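Local coordinates for chlorella virus DNA ligase-adenylate (Chlorella virus, PDB 1FVI), which probably seals nicks in duplex DNA as an ATP-dependent DNA ligase, working through a covalent enzyme-adenylate intermediate, at residues Y265-M277 with P283-R292. The protein carries 1 engineered substitution. Numbering follows the deposited sequence.
Sequences YIGKMVKFKYFEM and PRFPVFIGIR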
loop_
_atom_site.group_PDB
_atom_site.type_symbol
_atom_site.label_atom_id
_atom_site.label_comp_id
_atom_site.label_asym_id
_atom_site.label_seq_id
_atom_site.Cartn_x
_atom_site.Cartn_y
_atom_site.Cartn_z
ATOM N N TYR A 265 2.857 12.823 25.272
ATOM C CA TYR A 265 3.757 12.594 24.149
ATOM C C TYR A 265 4.845 13.635 23.986
ATOM O O TYR A 265 5.771 13.435 23.195
ATOM C CB TYR A 265 2.963 12.460 22.856
ATOM C CG TYR A 265 1.886 11.423 22.972
ATOM C CD1 TYR A 265 0.552 11.797 23.163
ATOM C CD2 TYR A 265 2.206 10.067 22.999
ATOM C CE1 TYR A 265 -0.425 10.856 23.388
ATOM C CE2 TYR A 265 1.232 9.112 23.223
ATOM C CZ TYR A 265 -0.082 9.516 23.421
ATOM O OH TYR A 265 -1.050 8.574 23.675
ATOM N N ILE A 266 4.727 14.746 24.715
ATOM C CA ILE A 266 5.729 15.795 24.646
ATOM C C ILE A 266 7.051 15.222 25.147
ATOM O O ILE A 266 7.139 14.695 26.257
ATOM C CB ILE A 266 5.306 17.029 25.457
ATOM C CG1 ILE A 266 4.008 17.590 24.883
ATOM C CG2 ILE A 266 6.382 18.114 25.385
ATOM C CD1 ILE A 266 4.140 18.162 23.486
ATOM N N GLY A 267 8.062 15.271 24.291
ATOM C CA GLY A 267 9.347 14.711 24.655
ATOM C C GLY A 267 9.498 13.295 24.115
ATOM O O GLY A 267 10.569 12.694 24.249
ATOM N N LYS A 268 8.422 12.736 23.550
ATOM C CA LYS A 268 8.489 11.396 22.964
ATOM C C LYS A 268 9.199 11.455 21.611
ATOM O O LYS A 268 9.150 12.470 20.905
ATOM C CB LYS A 268 7.098 10.787 22.788
ATOM C CG LYS A 268 6.459 10.320 24.073
ATOM C CD LYS A 268 7.316 9.279 24.789
ATOM C CE LYS A 268 6.722 8.897 26.142
ATOM N NZ LYS A 268 6.561 10.069 27.066
ATOM N N MET A 269 9.886 10.373 21.272
ATOM C CA MET A 269 10.601 10.275 20.008
ATOM C C MET A 269 9.669 9.631 18.970
ATOM O O MET A 269 9.094 8.577 19.221
ATOM C CB MET A 269 11.824 9.377 20.197
ATOM C CG MET A 269 12.911 9.560 19.164
ATOM S SD MET A 269 13.898 11.034 19.506
ATOM C CE MET A 269 15.443 10.307 20.092
ATOM N N VAL A 270 9.494 10.265 17.819
ATOM C CA VAL A 270 8.653 9.684 16.771
ATOM C C VAL A 270 9.488 9.268 15.549
ATOM O O VAL A 270 10.525 9.876 15.256
ATOM C CB VAL A 270 7.514 10.659 16.302
ATOM C CG1 VAL A 270 6.601 11.011 17.459
ATOM C CG2 VAL A 270 8.087 11.924 15.683
ATOM N N LYS A 271 9.086 8.167 14.911
ATOM C CA LYS A 271 9.741 7.680 13.692
ATOM C C LYS A 271 9.008 8.331 12.509
ATOM O O LYS A 271 7.776 8.367 12.487
ATOM C CB LYS A 271 9.620 6.151 13.571
ATOM C CG LYS A 271 10.044 5.373 14.813
ATOM C CD LYS A 271 10.225 3.876 14.524
ATOM C CE LYS A 271 8.940 3.190 14.077
ATOM N NZ LYS A 271 7.917 3.109 15.162
ATOM N N PHE A 272 9.753 8.869 11.548
ATOM C CA PHE A 272 9.146 9.491 10.367
ATOM C C PHE A 272 10.018 9.253 9.152
ATOM O O PHE A 272 11.123 8.734 9.269
ATOM C CB PHE A 272 8.900 11.008 10.565
ATOM C CG PHE A 272 10.162 11.863 10.596
ATOM C CD1 PHE A 272 10.462 12.718 9.529
ATOM C CD2 PHE A 272 11.036 11.823 11.690
ATOM C CE1 PHE A 272 11.609 13.522 9.544
ATOM C CE2 PHE A 272 12.183 12.620 11.714
ATOM C CZ PHE A 272 12.472 13.473 10.636
ATOM N N LYS A 273 9.487 9.574 7.983
ATOM C CA LYS A 273 10.223 9.434 6.734
ATOM C C LYS A 273 10.140 10.770 6.027
ATOM O O LYS A 273 9.251 11.579 6.314
ATOM C CB LYS A 273 9.613 8.337 5.834
ATOM C CG LYS A 273 9.987 6.899 6.221
ATOM C CD LYS A 273 9.171 5.869 5.451
ATOM C CE LYS A 273 9.480 4.438 5.903
ATOM N NZ LYS A 273 10.852 3.977 5.523
ATOM N N TYR A 274 11.063 10.985 5.094
ATOM C CA TYR A 274 11.114 12.215 4.309
ATOM C C TYR A 274 12.067 11.971 3.149
ATOM O O TYR A 274 12.772 10.967 3.130
ATOM C CB TYR A 274 11.639 13.391 5.165
ATOM C CG TYR A 274 13.077 13.220 5.598
ATOM C CD1 TYR A 274 14.098 13.924 4.968
ATOM C CD2 TYR A 274 13.418 12.311 6.600
ATOM C CE1 TYR A 274 15.414 13.723 5.319
ATOM C CE2 TYR A 274 14.723 12.104 6.957
ATOM C CZ TYR A 274 15.724 12.811 6.316
ATOM O OH TYR A 274 17.039 12.611 6.675
ATOM N N PHE A 275 12.073 12.878 2.178
ATOM C CA PHE A 275 12.990 12.752 1.055
ATOM C C PHE A 275 14.242 13.622 1.273
ATOM O O PHE A 275 14.145 14.834 1.402
ATOM C CB PHE A 275 12.317 13.124 -0.279
ATOM C CG PHE A 275 13.214 12.914 -1.466
ATOM C CD1 PHE A 275 13.744 11.651 -1.730
ATOM C CD2 PHE A 275 13.607 13.984 -2.262
ATOM C CE1 PHE A 275 14.658 11.452 -2.760
ATOM C CE2 PHE A 275 14.531 13.791 -3.304
ATOM C CZ PHE A 275 15.052 12.522 -3.547
ATOM N N GLU A 276 15.415 13.003 1.312
ATOM C CA GLU A 276 16.665 13.758 1.489
ATOM C C GLU A 276 16.923 14.684 0.295
ATOM O O GLU A 276 17.325 14.236 -0.770
ATOM C CB GLU A 276 17.847 12.798 1.649
ATOM C CG GLU A 276 19.216 13.463 1.702
ATOM C CD GLU A 276 19.652 13.818 3.107
ATOM O OE1 GLU A 276 19.623 12.920 3.981
ATOM O OE2 GLU A 276 20.043 14.986 3.331
ATOM N N MET A 277 16.681 15.974 0.488
ATOM C CA MET A 277 16.872 16.991 -0.550
ATOM C C MET A 277 16.140 16.705 -1.849
ATOM O O MET A 277 15.655 17.627 -2.500
ATOM C CB MET A 277 18.357 17.219 -0.834
ATOM C CG MET A 277 19.112 17.861 0.316
ATOM S SD MET A 277 20.818 18.257 -0.113
ATOM C CE MET A 277 21.653 16.724 0.325
ATOM N N PRO A 283 13.454 18.997 6.305
ATOM C CA PRO A 283 13.173 17.736 5.610
ATOM C C PRO A 283 11.998 17.886 4.655
ATOM O O PRO A 283 10.963 18.423 5.032
ATOM C CB PRO A 283 12.827 16.794 6.759
ATOM C CG PRO A 283 13.678 17.314 7.876
ATOM C CD PRO A 283 13.441 18.796 7.763
ATOM N N ARG A 284 12.174 17.438 3.415
ATOM C CA ARG A 284 11.115 17.521 2.415
ATOM C C ARG A 284 10.123 16.373 2.589
ATOM O O ARG A 284 10.506 15.285 3.037
ATOM C CB ARG A 284 11.709 17.480 1.005
ATOM C CG ARG A 284 12.472 18.724 0.619
ATOM C CD ARG A 284 11.562 19.950 0.594
ATOM N NE ARG A 284 10.392 19.756 -0.266
ATOM C CZ ARG A 284 10.247 20.291 -1.476
ATOM N NH1 ARG A 284 11.200 21.060 -1.990
ATOM N NH2 ARG A 284 9.136 20.070 -2.168
ATOM N N PHE A 285 8.849 16.643 2.298
ATOM C CA PHE A 285 7.777 15.641 2.394
ATOM C C PHE A 285 7.806 14.744 3.659
ATOM O O PHE A 285 7.723 13.522 3.565
ATOM C CB PHE A 285 7.836 14.723 1.172
ATOM C CG PHE A 285 7.797 15.435 -0.145
ATOM C CD1 PHE A 285 8.751 15.157 -1.120
ATOM C CD2 PHE A 285 6.778 16.326 -0.441
ATOM C CE1 PHE A 285 8.687 15.752 -2.379
ATOM C CE2 PHE A 285 6.704 16.928 -1.696
ATOM C CZ PHE A 285 7.664 16.637 -2.667
ATOM N N PRO A 286 7.934 15.332 4.853
ATOM C CA PRO A 286 7.964 14.462 6.037
ATOM C C PRO A 286 6.649 13.711 6.271
ATOM O O PRO A 286 5.557 14.230 6.005
ATOM C CB PRO A 286 8.280 15.445 7.173
ATOM C CG PRO A 286 7.627 16.725 6.692
ATOM C CD PRO A 286 8.008 16.756 5.236
ATOM N N VAL A 287 6.760 12.494 6.788
ATOM C CA VAL A 287 5.591 11.662 7.050
ATOM C C VAL A 287 5.770 10.936 8.367
ATOM O O VAL A 287 6.802 10.307 8.592
ATOM C CB VAL A 287 5.383 10.556 5.956
ATOM C CG1 VAL A 287 4.021 9.868 6.146
ATOM C CG2 VAL A 287 5.496 11.132 4.573
ATOM N N PHE A 288 4.747 11.004 9.220
ATOM C CA PHE A 288 4.769 10.326 10.503
ATOM C C PHE A 288 4.611 8.833 10.264
ATOM O O PHE A 288 3.759 8.404 9.484
ATOM C CB PHE A 288 3.616 10.824 11.378
ATOM C CG PHE A 288 3.389 10.004 12.618
ATOM C CD1 PHE A 288 4.218 10.141 13.718
ATOM C CD2 PHE A 288 2.321 9.128 12.695
ATOM C CE1 PHE A 288 3.985 9.426 14.872
ATOM C CE2 PHE A 288 2.076 8.402 13.850
ATOM C CZ PHE A 288 2.909 8.552 14.945
ATOM N N ILE A 289 5.446 8.045 10.925
ATOM C CA ILE A 289 5.377 6.591 10.790
ATOM C C ILE A 289 4.836 6.003 12.093
ATOM O O ILE A 289 3.803 5.316 12.107
ATOM C CB ILE A 289 6.770 5.974 10.482
ATOM C CG1 ILE A 289 7.298 6.490 9.140
ATOM C CG2 ILE A 289 6.689 4.458 10.478
ATOM C CD1 ILE A 289 6.373 6.231 7.972
ATOM N N GLY A 290 5.504 6.332 13.194
ATOM C CA GLY A 290 5.083 5.811 14.470
ATOM C C GLY A 290 5.777 6.434 15.645
ATOM O O GLY A 290 6.704 7.217 15.497
ATOM N N ILE A 291 5.292 6.108 16.833
ATOM C CA ILE A 291 5.879 6.620 18.055
ATOM C C ILE A 291 7.016 5.680 18.468
ATOM O O ILE A 291 7.037 4.511 18.088
ATOM C CB ILE A 291 4.820 6.713 19.167
ATOM C CG1 ILE A 291 5.315 7.608 20.294
ATOM C CG2 ILE A 291 4.471 5.325 19.694
ATOM C CD1 ILE A 291 5.370 9.048 19.919
ATOM N N ARG A 292 7.954 6.209 19.245
ATOM C CA ARG A 292 9.115 5.467 19.729
ATOM C C ARG A 292 10.140 5.176 18.651
ATOM O O ARG A 292 11.333 5.395 18.859
ATOM C CB ARG A 292 8.704 4.170 20.433
ATOM C CG ARG A 292 8.083 4.388 21.800
ATOM C CD ARG A 292 8.894 5.406 22.623
ATOM N NE ARG A 292 10.307 5.043 22.770
ATOM C CZ ARG A 292 11.278 5.908 23.063
ATOM N NH1 ARG A 292 10.999 7.195 23.242
ATOM N NH2 ARG A 292 12.533 5.489 23.168
HETATM O O HOH W 1 14.761 16.708 2.862
#
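Val270 overlaps two side chains of the partner strand: its CG1 presses on Ile291 CD1 at 3.4 Å, tighter than usual for two carbons, and its CB meets the edge of the Phe288 ring, 4.0 Å from CE1. Small and branched, valine fits this buried place between the aliphatic arm of Ile291 and the flat ring of Phe288. Phe288 reaches it because its CG stands anti to the backbone N (chi1 169°), and Gly290 N lies over one face of the same ring, 3.7 Å above the plane.

The strands pair antiparallel, interrupted by a classic beta bulge: Ile289 N and Gly290 N both donate to Lys271 O, at 2.8 and 3.1 Å, approaching from the same face of its carbonyl plane. Gly290, with no side chain, lets Lys271 NZ lie 4.0 Å from its CA. Beyond it, Lys273 and Val287 exchange two backbone bonds, and Ile289 CD1 packs on Lys273 CD (3.8 Å), using the lysine's aliphatic stem while its NZ forms a salt bridge with Asp191. Farther along, Pro283 CB rests 3.6 Å from Tyr274 CD1, the rigid proline ring offering a compact apolar surface.

This hairpin lies in the OB-like domain: strand 269-275 also pairs with strand 190-201, strand 286-291 is outermost in this chain's five-stranded antiparallel sheet, and Phe275 and Phe285 touch helix 144-156.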